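Local coordinates for protein putative efflux transporter (Bacteroides eggerthii, PDB 4L8J) that probably serves as the periplasmic membrane-fusion (adaptor) subunit of an efflux pump, as in other members of the HlyD secretion family, at residues Ser122-Asn125 with Met126-Thr129. Sequence-based numbering, arbitrary orientation. Where two conformers were deposited one is given.
Sequences STNN and MRDT
The guanidinium of R127 lies back over the backbone of N124, with CA of N124 beneath one face and the N124 carbonyl oxygen under the rim of the group. The two side chains run next to each other in the same direction, their amide and guanidinium planes 41° apart, and NH1 of R127 touches OD1 of N124 at 2.8 Å in a bent, weak hydrogen bond. What turns the head of the arginine is a bend at chi3 (75°) in an otherwise extended chain. The NE and NH2 side of the guanidinium turns to D128: both nitrogens of R127 reach OD1 of D128 at 2.9 Å, from the same face of the carboxylate, NH2 on the syn side, with the oxygen 20° out of the guanidinium plane. This side-on salt bridge probably offsets the nearby like charge of R40. Here helix 102-127, the second arm of the α-helical hairpin inserted in the barrel-sandwich (lipoyl-like) domain of membrane-fusion proteins, runs out into strand 130-132. Three successive i+4 to i backbone bonds hold the turn: N of M126 to O of S122, N of R127 to O of T123, and N of D128 to O of N124 (2.8 Å). The other carboxylate oxygen, OD2 of D128, receives a water at 2.6 Å that also donates to OD1 of N125, bridging side chains three residues apart. T129 bends its hydroxyl back to the helix: OG1 donates to O of M126 at 2.7 Å, while CG2 rests 3.4 Å from O of N125. Beyond this turn the T129 backbone pairs with I65, and on the hairpin side the selenomethionine M126 packs on S71 of helix 68-95.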
# COMPACT_ATOMS: atom_id res chain seq x y z
N SER A 122 65.01 37.12 -27.64
CA SER A 122 65.43 36.30 -28.77
C SER A 122 65.23 34.79 -28.46
O SER A 122 64.95 34.03 -29.39
CB SER A 122 66.86 36.61 -29.21
OG SER A 122 67.87 36.06 -28.38
N THR A 123 65.35 34.38 -27.18
CA THR A 123 65.12 32.98 -26.73
C THR A 123 63.64 32.63 -26.95
O THR A 123 63.34 31.54 -27.45
CB THR A 123 65.55 32.80 -25.25
OG1 THR A 123 66.97 32.91 -25.17
CG2 THR A 123 65.13 31.47 -24.66
N ASN A 124 62.73 33.56 -26.63
CA ASN A 124 61.29 33.37 -26.81
C ASN A 124 60.93 33.34 -28.29
O ASN A 124 60.13 32.48 -28.70
CB ASN A 124 60.51 34.48 -26.12
CG ASN A 124 60.50 34.39 -24.60
OD1 ASN A 124 60.71 33.32 -24.00
ND2 ASN A 124 60.19 35.51 -23.96
N ASN A 125 61.50 34.25 -29.10
CA ASN A 125 61.25 34.34 -30.54
C ASN A 125 61.68 33.05 -31.23
O ASN A 125 60.98 32.59 -32.13
CB ASN A 125 61.98 35.56 -31.13
CG ASN A 125 61.35 36.89 -30.78
OD1 ASN A 125 60.27 36.97 -30.18
ND2 ASN A 125 62.01 37.96 -31.14
N MSE A 126 62.79 32.45 -30.78
CA MSE A 126 63.34 31.19 -31.29
C MSE A 126 62.37 30.03 -31.00
O MSE A 126 62.08 29.23 -31.88
CB MSE A 126 64.71 30.94 -30.65
CG MSE A 126 65.52 29.87 -31.34
SE MSE A 126 66.10 30.35 -33.16
CE MSE A 126 67.97 29.57 -32.97
N ARG A 127 61.84 29.97 -29.77
CA ARG A 127 60.85 28.96 -29.37
C ARG A 127 59.56 29.18 -30.16
O ARG A 127 58.93 28.21 -30.61
CB ARG A 127 60.60 29.09 -27.85
CG ARG A 127 59.48 28.22 -27.28
CD ARG A 127 58.95 28.83 -26.00
NE ARG A 127 58.10 30.00 -26.26
CZ ARG A 127 58.09 31.10 -25.52
NH1 ARG A 127 58.91 31.21 -24.48
NH2 ARG A 127 57.28 32.11 -25.82
N ASP A 128 59.18 30.46 -30.38
CA ASP A 128 57.93 30.82 -31.06
C ASP A 128 57.95 30.61 -32.58
O ASP A 128 56.89 30.76 -33.21
CB ASP A 128 57.50 32.25 -30.70
CG ASP A 128 57.04 32.37 -29.24
OD1 ASP A 128 56.85 31.32 -28.58
OD2 ASP A 128 56.94 33.52 -28.74
N THR A 129 59.08 30.16 -33.17
CA THR A 129 59.14 29.81 -34.61
C THR A 129 58.34 28.52 -34.86
O THR A 129 57.97 28.24 -36.00
CB THR A 129 60.58 29.66 -35.11
OG1 THR A 129 61.27 28.64 -34.38
CG2 THR A 129 61.36 30.96 -35.09
O HOH W 1 58.21 35.80 -28.71